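Local coordinates for periplasmic binding protein (PDB 4PAG), which probably serves as the solute-binding component of an ABC transporter, capturing its ligand between two lobes for delivery to the membrane permease, at residues Y24-P28 with L71-H75; V92-T98 with A116-D122; P128-R132 with L147-Q152. All coordinates share one frame; numbering follows the deposited sequence.

Overall arrangement
The three contacts follow one another along the chain across one lobe, built on a three-stranded parallel sheet. Contact 1 pins the loop 71-75 to the end of edge strand 23-25, and contact 2 joins the central strand 92-96 to the other edge strand, 116-119. Their centres are about 10 Å apart and they touch, since strands 23-25 and 92-96 are neighbours. Contact 3, between helices 127-138 and 141-163, lies about 16 Å from contact 2 and about 22 Å from contact 1, centre to centre. Val-130 of helix 127-138 packs on Val-119 and Ile-121. Helix 141-163 leads on to the second sheet, whose first strand along the chain is 172-176; all three contacts lie away from the bound histidine.

Contact 1 of 3, residues Y24-P28 with L71-H75; sequences YGSAP and LGGWH
Tyr-24 reaches from strand 23-25 to the loop 71-75 and gives its OH proton to Gly-72 O at 2.6 Å. With CG anti to the backbone N (chi1 169°), the ring points to the loop, and its hydroxyl arrives from above the carbonyl plane. Asn-46 ND2 donates to the same carbonyl, so two bonds grip that oxygen. In the tight, buried part, Trp-74 CZ3 sits at the rim of the phenol, 3.9 Å from Tyr-24 CE2, while Ser-26 CB presses to 3.5 Å from Trp-74 CE3. The far edge of the indole is held by Asp-108, which accepts from its NE1. Backbone closes the middle: Trp-74 N donates to Ser-26 O over 2.9 Å, nearly in line with the carbonyl bond, and Gly-73, with no side chain, lets its CA come to 3.1 Å from that same Ser-26 O.

Solvent enters between Ser-26 and Trp-74, where a water links Ser-26 OG to Trp-74 O; the serine hydroxyl is also bonded to Trp-96 N. The His-75 side is more exposed yet still close, with Pro-28 CD over the middle of the His-75 imidazole, 3.4 Å from its centroid. Hydrogen bonds to Gly-72 O and from Trp-74 N thus hold the loop backbone against the strand end, whereas the His-75 side depends on a CH-pi contact.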
loop_
_atom_site.group_PDB
_atom_site.type_symbol
_atom_site.label_atom_id
_atom_site.label_comp_id
_atom_site.label_asym_id
_atom_site.label_seq_id
_atom_site.Cartn_x
_atom_site.Cartn_y
_atom_site.Cartn_z
ATOM N N TYR A 24 -15.979 -5.232 -7.971
ATOM C CA TYR A 24 -14.995 -4.345 -8.573
ATOM C C TYR A 24 -14.476 -3.401 -7.497
ATOM O O TYR A 24 -15.253 -2.849 -6.720
ATOM C CB TYR A 24 -15.638 -3.577 -9.732
ATOM C CG TYR A 24 -14.824 -2.434 -10.292
ATOM C CD1 TYR A 24 -13.672 -2.661 -11.036
ATOM C CD2 TYR A 24 -15.221 -1.113 -10.089
ATOM C CE1 TYR A 24 -12.927 -1.602 -11.547
ATOM C CE2 TYR A 24 -14.490 -0.055 -10.601
ATOM C CZ TYR A 24 -13.341 -0.303 -11.332
ATOM O OH TYR A 24 -12.616 0.765 -11.841
ATOM N N GLY A 25 -13.156 -3.253 -7.439
ATOM C CA GLY A 25 -12.521 -2.284 -6.557
ATOM C C GLY A 25 -12.170 -1.040 -7.344
ATOM O O GLY A 25 -11.713 -1.135 -8.477
ATOM N N SER A 26 -12.372 0.123 -6.731
ATOM C CA SER A 26 -12.245 1.410 -7.423
ATOM C C SER A 26 -10.799 1.822 -7.743
ATOM O O SER A 26 -10.571 2.697 -8.581
ATOM C CB SER A 26 -12.912 2.504 -6.586
ATOM O OG SER A 26 -12.109 2.853 -5.464
ATOM N N ALA A 27 -9.836 1.205 -7.064
ATOM C CA ALA A 27 -8.434 1.566 -7.198
ATOM C C ALA A 27 -7.550 0.426 -6.675
ATOM O O ALA A 27 -8.030 -0.438 -5.950
ATOM C CB ALA A 27 -8.157 2.842 -6.427
ATOM N N PRO A 28 -6.251 0.429 -7.025
ATOM C CA PRO A 28 -5.401 -0.692 -6.630
ATOM C C PRO A 28 -5.373 -1.031 -5.124
ATOM O O PRO A 28 -5.349 -2.211 -4.786
ATOM C CB PRO A 28 -4.019 -0.279 -7.152
ATOM C CG PRO A 28 -4.322 0.566 -8.338
ATOM C CD PRO A 28 -5.536 1.355 -7.925
ATOM N N LEU A 71 -9.832 -2.156 -16.204
ATOM C CA LEU A 71 -11.052 -1.344 -16.294
ATOM C C LEU A 71 -10.867 0.075 -15.756
ATOM O O LEU A 71 -11.838 0.832 -15.641
ATOM C CB LEU A 71 -12.190 -2.015 -15.531
ATOM C CG LEU A 71 -12.597 -3.414 -15.984
ATOM C CD1 LEU A 71 -13.686 -3.950 -15.067
ATOM C CD2 LEU A 71 -13.071 -3.410 -17.426
ATOM N N GLY A 72 -9.631 0.442 -15.434
ATOM C CA GLY A 72 -9.351 1.771 -14.914
ATOM C C GLY A 72 -9.825 1.927 -13.483
ATOM O O GLY A 72 -10.242 0.962 -12.843
ATOM N N GLY A 73 -9.765 3.147 -12.977
ATOM C CA GLY A 73 -10.117 3.412 -11.595
ATOM C C GLY A 73 -9.962 4.871 -11.232
ATOM O O GLY A 73 -9.507 5.685 -12.051
ATOM N N TRP A 74 -10.346 5.193 -9.998
ATOM C CA TRP A 74 -10.252 6.544 -9.465
ATOM C C TRP A 74 -9.022 6.624 -8.577
ATOM O O TRP A 74 -9.085 6.290 -7.392
ATOM C CB TRP A 74 -11.491 6.882 -8.640
ATOM C CG TRP A 74 -12.780 6.971 -9.406
ATOM C CD1 TRP A 74 -13.319 8.090 -9.969
ATOM C CD2 TRP A 74 -13.708 5.911 -9.652
ATOM N NE1 TRP A 74 -14.530 7.791 -10.555
ATOM C CE2 TRP A 74 -14.790 6.459 -10.376
ATOM C CE3 TRP A 74 -13.729 4.551 -9.340
ATOM C CZ2 TRP A 74 -15.884 5.690 -10.794
ATOM C CZ3 TRP A 74 -14.818 3.784 -9.754
ATOM C CH2 TRP A 74 -15.882 4.359 -10.474
ATOM N N HIS A 75 -7.903 7.043 -9.163
ATOM C CA HIS A 75 -6.632 7.181 -8.445
ATOM C C HIS A 75 -5.605 7.865 -9.360
ATOM O O HIS A 75 -5.843 8.037 -10.561
ATOM C CB HIS A 75 -6.112 5.815 -7.957
ATOM C CG HIS A 75 -5.963 4.816 -9.051
ATOM N ND1 HIS A 75 -4.735 4.385 -9.504
ATOM C CD2 HIS A 75 -6.889 4.195 -9.818
ATOM C CE1 HIS A 75 -4.914 3.526 -10.490
ATOM N NE2 HIS A 75 -6.212 3.399 -10.705
HETATM O O HOH W 1 -10.761 5.017 -5.729
#

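Contact 2 of 3, residues V92-T98 with A116-D122; sequences VIITWDT and ALKVNID
Strands 92-96 and 116-119 run parallel, their axes 29° apart, and are laced by Leu-117 N to Ile-93 O, Thr-95 N to Leu-117 O and Val-119 N to Thr-95 O, with Asp-97 N to Val-119 O (2.9 Å) carrying the ladder one step past the strand. On one face Ile-94 CD1 meets Leu-117 CD1 at 4.0 Å, and Ile-94 CG2 lies 4.2 Å from Val-119 CG1; helices 28-37 and 127-138 pack over this patch. Ile-93, Thr-95 and Ala-116 point to the other face, under helix 99-112. There the carboxylate of Asp-97 lies along the methylenes of Lys-118, OD2 3.3 Å from CE. Asp-97 OD2 and Lys-118 NZ stay 4.5 Å apart, beyond a salt bridge; NZ donates to Val-9 O and Asp-97 OD1 accepts from Asn-102 ND2.

At the C-terminal end of strand 92-96, Trp-96 CG lies anti to the backbone N (chi1 -178°), which carries the indole on to wedge between Ile-121 CD1 on one face and Thr-98 CG2 on the opposite one. Its NE1 gives a nearly straight bond (167°) to Asp-122 OD1, 3.2 Å away, with the carboxylate turned almost perpendicular to the ring. Asp-122 OD2 takes the proton of Thr-98 OG1 on its syn lone pair, at 2.6 Å. With an alanine at Asp-122, Trp-96 NE1 and Thr-98 OG1 would probably both lose their acceptor, and the threonine hydroxyl would be freer to turn. The two strands are the ends of a beta-alpha-beta crossover through helix 99-112, the building unit of the Rossmann-like lobes in this family of binding proteins.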
loop_
_atom_site.group_PDB
_atom_site.type_symbol
_atom_site.label_atom_id
_atom_site.label_comp_id
_atom_site.label_asym_id
_atom_site.label_seq_id
_atom_site.Cartn_x
_atom_site.Cartn_y
_atom_site.Cartn_z
ATOM N N VAL A 92 -21.451 -5.247 -6.598
ATOM C CA VAL A 92 -21.120 -4.109 -5.752
ATOM C C VAL A 92 -19.749 -3.560 -6.160
ATOM O O VAL A 92 -18.918 -4.297 -6.700
ATOM C CB VAL A 92 -21.159 -4.506 -4.255
ATOM C CG1 VAL A 92 -20.042 -5.484 -3.919
ATOM C CG2 VAL A 92 -21.100 -3.281 -3.355
ATOM N N ILE A 93 -19.550 -2.264 -5.939
ATOM C CA ILE A 93 -18.259 -1.610 -6.144
ATOM C C ILE A 93 -17.757 -1.155 -4.775
ATOM O O ILE A 93 -18.505 -0.576 -3.997
ATOM C CB ILE A 93 -18.383 -0.390 -7.082
ATOM C CG1 ILE A 93 -18.844 -0.838 -8.473
ATOM C CG2 ILE A 93 -17.055 0.365 -7.177
ATOM C CD1 ILE A 93 -19.182 0.304 -9.405
ATOM N N ILE A 94 -16.499 -1.451 -4.479
ATOM C CA ILE A 94 -15.875 -1.022 -3.250
ATOM C C ILE A 94 -14.922 0.112 -3.602
ATOM O O ILE A 94 -14.059 -0.051 -4.461
ATOM C CB ILE A 94 -15.081 -2.163 -2.584
ATOM C CG1 ILE A 94 -15.941 -3.427 -2.415
ATOM C CG2 ILE A 94 -14.536 -1.705 -1.247
ATOM C CD1 ILE A 94 -17.162 -3.261 -1.536
ATOM N N THR A 95 -15.079 1.257 -2.944
ATOM C CA THR A 95 -14.247 2.420 -3.234
ATOM C C THR A 95 -13.325 2.823 -2.088
ATOM O O THR A 95 -13.487 2.395 -0.940
ATOM C CB THR A 95 -15.086 3.643 -3.655
ATOM O OG1 THR A 95 -15.707 4.239 -2.511
ATOM C CG2 THR A 95 -16.146 3.251 -4.656
ATOM N N TRP A 96 -12.356 3.663 -2.440
ATOM C CA TRP A 96 -11.364 4.200 -1.514
ATOM C C TRP A 96 -11.902 5.504 -0.901
ATOM O O TRP A 96 -12.112 6.482 -1.604
ATOM C CB TRP A 96 -10.076 4.409 -2.315
ATOM C CG TRP A 96 -8.869 4.913 -1.607
ATOM C CD1 TRP A 96 -8.713 5.162 -0.275
ATOM C CD2 TRP A 96 -7.609 5.190 -2.219
ATOM N NE1 TRP A 96 -7.434 5.606 -0.028
ATOM C CE2 TRP A 96 -6.740 5.636 -1.209
ATOM C CE3 TRP A 96 -7.144 5.137 -3.537
ATOM C CZ2 TRP A 96 -5.419 6.005 -1.469
ATOM C CZ3 TRP A 96 -5.831 5.500 -3.796
ATOM C CH2 TRP A 96 -4.987 5.937 -2.766
ATOM N N ASP A 97 -12.160 5.484 0.407
ATOM C CA ASP A 97 -12.721 6.635 1.124
ATOM C C ASP A 97 -11.598 7.573 1.553
ATOM O O ASP A 97 -11.062 7.438 2.655
ATOM C CB ASP A 97 -13.511 6.156 2.355
ATOM C CG ASP A 97 -14.121 7.295 3.164
ATOM O OD1 ASP A 97 -13.995 8.475 2.772
ATOM O OD2 ASP A 97 -14.745 6.994 4.207
ATOM N N THR A 98 -11.244 8.518 0.686
ATOM C CA THR A 98 -10.198 9.498 1.005
ATOM C C THR A 98 -10.592 10.846 0.376
ATOM O O THR A 98 -11.137 10.869 -0.742
ATOM C CB THR A 98 -8.805 8.984 0.555
ATOM O OG1 THR A 98 -7.758 9.798 1.115
ATOM C CG2 THR A 98 -8.683 8.941 -0.961
ATOM N N ALA A 116 -22.554 0.903 -4.230
ATOM C CA ALA A 116 -21.146 1.131 -3.902
ATOM C C ALA A 116 -20.915 1.447 -2.428
ATOM O O ALA A 116 -21.664 2.218 -1.813
ATOM C CB ALA A 116 -20.571 2.229 -4.783
ATOM N N LEU A 117 -19.876 0.827 -1.872
ATOM C CA LEU A 117 -19.453 1.055 -0.500
ATOM C C LEU A 117 -18.093 1.697 -0.551
ATOM O O LEU A 117 -17.391 1.578 -1.552
ATOM C CB LEU A 117 -19.346 -0.266 0.253
ATOM C CG LEU A 117 -20.537 -1.215 0.089
ATOM C CD1 LEU A 117 -20.302 -2.512 0.842
ATOM C CD2 LEU A 117 -21.819 -0.546 0.550
ATOM N N LYS A 118 -17.712 2.369 0.525
ATOM C CA LYS A 118 -16.378 2.931 0.613
ATOM C C LYS A 118 -15.716 2.531 1.919
ATOM O O LYS A 118 -16.387 2.366 2.941
ATOM C CB LYS A 118 -16.413 4.452 0.433
ATOM C CG LYS A 118 -17.105 5.262 1.519
ATOM C CD LYS A 118 -17.123 6.720 1.078
ATOM C CE LYS A 118 -17.326 7.691 2.223
ATOM N NZ LYS A 118 -18.759 7.937 2.494
ATOM N N VAL A 119 -14.397 2.369 1.872
ATOM C CA VAL A 119 -13.634 1.957 3.040
ATOM C C VAL A 119 -12.482 2.925 3.293
ATOM O O VAL A 119 -11.833 3.400 2.357
ATOM C CB VAL A 119 -13.115 0.507 2.905
ATOM C CG1 VAL A 119 -14.287 -0.454 2.730
ATOM C CG2 VAL A 119 -12.142 0.364 1.745
ATOM N N ASN A 120 -12.253 3.213 4.568
ATOM C CA ASN A 120 -11.251 4.175 4.984
ATOM C C ASN A 120 -9.960 3.465 5.387
ATOM O O ASN A 120 -9.868 2.900 6.474
ATOM C CB ASN A 120 -11.795 5.017 6.139
ATOM C CG ASN A 120 -10.893 6.183 6.484
ATOM O OD1 ASN A 120 -9.727 6.214 6.105
ATOM N ND2 ASN A 120 -11.431 7.148 7.203
ATOM N N ILE A 121 -8.959 3.523 4.519
ATOM C CA ILE A 121 -7.716 2.768 4.722
ATOM C C ILE A 121 -6.477 3.646 4.882
ATOM O O ILE A 121 -5.352 3.145 4.866
ATOM C CB ILE A 121 -7.471 1.797 3.556
ATOM C CG1 ILE A 121 -7.584 2.531 2.216
ATOM C CG2 ILE A 121 -8.467 0.657 3.625
ATOM C CD1 ILE A 121 -6.904 1.828 1.067
ATOM N N ASP A 122 -6.668 4.948 5.041
ATOM C CA ASP A 122 -5.527 5.854 5.094
ATOM C C ASP A 122 -4.660 5.608 6.333
ATOM O O ASP A 122 -3.433 5.557 6.236
ATOM C CB ASP A 122 -5.993 7.299 4.999
ATOM C CG ASP A 122 -6.404 7.689 3.574
ATOM O OD1 ASP A 122 -6.223 6.892 2.614
ATOM O OD2 ASP A 122 -6.907 8.806 3.411
HETATM O O HOH W 2 -8.942 5.868 3.064
HETATM O O HOH W 3 -15.814 4.518 5.087
#

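Contact 3 of 3, residues P128-R132 with L147-Q152; sequences PEVFR and LANMAQ
Consecutive helices of the chain, 127-138 and the long 141-163, form an antiparallel helical hairpin alongside the three-stranded sheet of this lobe; the axes of the two segments come within 8.3 Å, their directions 178° apart. Small residues permit the close approach: Ala-148 CB reaches 3.4 Å from Pro-128 O, and the CA atoms of these two residues are just 4.1 Å apart. Pro-128 CG rests 4.0 Å from Ala-151 CB. On the buried flank Leu-147 CB stands over one face of the Phe-131 ring in a CH-pi contact, with Leu-147 CD1 3.7 Å from Phe-131 CE1; Met-33 and Ile-37 of helix 28-37 also touch that phenylalanine.

At the polar flank Arg-132, extended from CG to NE, lays its guanidinium over the Ala-148 methyl. Its NH1 forms a salt bridge with Glu-129 OE2 (2.8 Å), one turn earlier in the same helix. A water donates to Gln-152 OE1 and accepts from Arg-132 NH2, though the latter distance is doubtfully short; Gln-152 NE2 is hydrogen-bonded to Asp-156 OD1. No direct hydrogen bond crosses between the two segments, so their hold on each other comes mainly from apolar fit, with the arginine's charge likely to be balanced within its own helix.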
loop_
_atom_site.group_PDB
_atom_site.type_symbol
_atom_site.label_atom_id
_atom_site.label_comp_id
_atom_site.label_asym_id
_atom_site.label_seq_id
_atom_site.Cartn_x
_atom_site.Cartn_y
_atom_site.Cartn_z
ATOM N N PRO A 128 -7.419 -4.077 10.023
ATOM C CA PRO A 128 -8.190 -5.199 10.571
ATOM C C PRO A 128 -9.708 -5.024 10.430
ATOM O O PRO A 128 -10.387 -5.925 9.934
ATOM C CB PRO A 128 -7.761 -5.239 12.040
ATOM C CG PRO A 128 -6.389 -4.632 12.048
ATOM C CD PRO A 128 -6.447 -3.553 11.000
ATOM N N GLU A 129 -10.241 -3.880 10.831
ATOM C CA GLU A 129 -11.682 -3.670 10.710
ATOM C C GLU A 129 -12.165 -3.622 9.252
ATOM O O GLU A 129 -13.250 -4.113 8.948
ATOM C CB GLU A 129 -12.134 -2.445 11.509
ATOM C CG GLU A 129 -12.296 -2.750 12.992
ATOM C CD GLU A 129 -13.364 -3.807 13.264
ATOM O OE1 GLU A 129 -14.528 -3.615 12.851
ATOM O OE2 GLU A 129 -13.041 -4.833 13.889
ATOM N N VAL A 130 -11.345 -3.085 8.352
ATOM C CA VAL A 130 -11.696 -3.051 6.933
ATOM C C VAL A 130 -11.726 -4.467 6.352
ATOM O O VAL A 130 -12.644 -4.817 5.613
ATOM C CB VAL A 130 -10.753 -2.131 6.131
ATOM C CG1 VAL A 130 -11.001 -2.260 4.629
ATOM C CG2 VAL A 130 -10.946 -0.685 6.571
ATOM N N PHE A 131 -10.735 -5.285 6.702
ATOM C CA PHE A 131 -10.756 -6.692 6.311
ATOM C C PHE A 131 -12.020 -7.411 6.808
ATOM O O PHE A 131 -12.701 -8.081 6.028
ATOM C CB PHE A 131 -9.500 -7.421 6.802
ATOM C CG PHE A 131 -8.350 -7.356 5.844
ATOM C CD1 PHE A 131 -8.425 -8.001 4.622
ATOM C CD2 PHE A 131 -7.183 -6.673 6.171
ATOM C CE1 PHE A 131 -7.366 -7.965 3.730
ATOM C CE2 PHE A 131 -6.124 -6.624 5.280
ATOM C CZ PHE A 131 -6.211 -7.275 4.062
ATOM N N ARG A 132 -12.346 -7.262 8.087
ATOM C CA ARG A 132 -13.558 -7.892 8.628
ATOM C C ARG A 132 -14.836 -7.421 7.900
ATOM O O ARG A 132 -15.719 -8.218 7.581
ATOM C CB ARG A 132 -13.674 -7.626 10.129
ATOM C CG ARG A 132 -12.568 -8.290 10.929
ATOM C CD ARG A 132 -12.770 -8.192 12.431
ATOM N NE ARG A 132 -11.542 -8.616 13.098
ATOM C CZ ARG A 132 -10.654 -7.810 13.678
ATOM N NH1 ARG A 132 -10.843 -6.491 13.745
ATOM N NH2 ARG A 132 -9.569 -8.341 14.226
ATOM N N LEU A 147 -6.881 -12.858 8.076
ATOM C CA LEU A 147 -6.033 -11.746 7.638
ATOM C C LEU A 147 -6.065 -10.587 8.621
ATOM O O LEU A 147 -5.011 -10.013 8.938
ATOM C CB LEU A 147 -6.447 -11.254 6.245
ATOM C CG LEU A 147 -6.428 -12.290 5.127
ATOM C CD1 LEU A 147 -6.767 -11.634 3.794
ATOM C CD2 LEU A 147 -5.080 -12.984 5.046
ATOM N N ALA A 148 -7.269 -10.255 9.097
ATOM C CA ALA A 148 -7.461 -9.195 10.071
ATOM C C ALA A 148 -6.701 -9.466 11.363
ATOM O O ALA A 148 -6.118 -8.556 11.935
ATOM C CB ALA A 148 -8.946 -9.000 10.375
ATOM N N ASN A 149 -6.705 -10.712 11.819
ATOM C CA ASN A 149 -6.022 -11.054 13.062
ATOM C C ASN A 149 -4.504 -10.880 12.973
ATOM O O ASN A 149 -3.894 -10.339 13.895
ATOM C CB ASN A 149 -6.398 -12.464 13.513
ATOM C CG ASN A 149 -7.757 -12.510 14.185
ATOM O OD1 ASN A 149 -8.096 -11.644 14.988
ATOM N ND2 ASN A 149 -8.548 -13.509 13.847
HETATM N N MSE A 150 -3.904 -11.307 11.865
HETATM C CA MSE A 150 -2.459 -11.096 11.642
HETATM C C MSE A 150 -2.165 -9.619 11.516
HETATM O O MSE A 150 -1.200 -9.120 12.101
HETATM C CB MSE A 150 -1.908 -11.848 10.429
HETATM C CG MSE A 150 -0.392 -11.632 10.327
HETATM SE SE MSE A 150 0.445 -12.725 8.913
HETATM C CE MSE A 150 0.547 -14.395 9.948
ATOM N N ALA A 151 -2.997 -8.912 10.762
ATOM C CA ALA A 151 -2.894 -7.467 10.655
ATOM C C ALA A 151 -2.893 -6.819 12.043
ATOM O O ALA A 151 -1.998 -6.026 12.368
ATOM C CB ALA A 151 -4.029 -6.917 9.795
ATOM N N GLN A 152 -3.874 -7.177 12.872
ATOM C CA GLN A 152 -3.987 -6.586 14.207
ATOM C C GLN A 152 -2.728 -6.830 15.045
ATOM O O GLN A 152 -2.200 -5.906 15.677
ATOM C CB GLN A 152 -5.223 -7.133 14.944
ATOM C CG GLN A 152 -5.543 -6.397 16.235
ATOM C CD GLN A 152 -5.956 -4.964 15.975
ATOM O OE1 GLN A 152 -7.068 -4.706 15.521
ATOM N NE2 GLN A 152 -5.056 -4.028 16.237
HETATM O O HOH W 4 -8.671 -6.706 15.746
#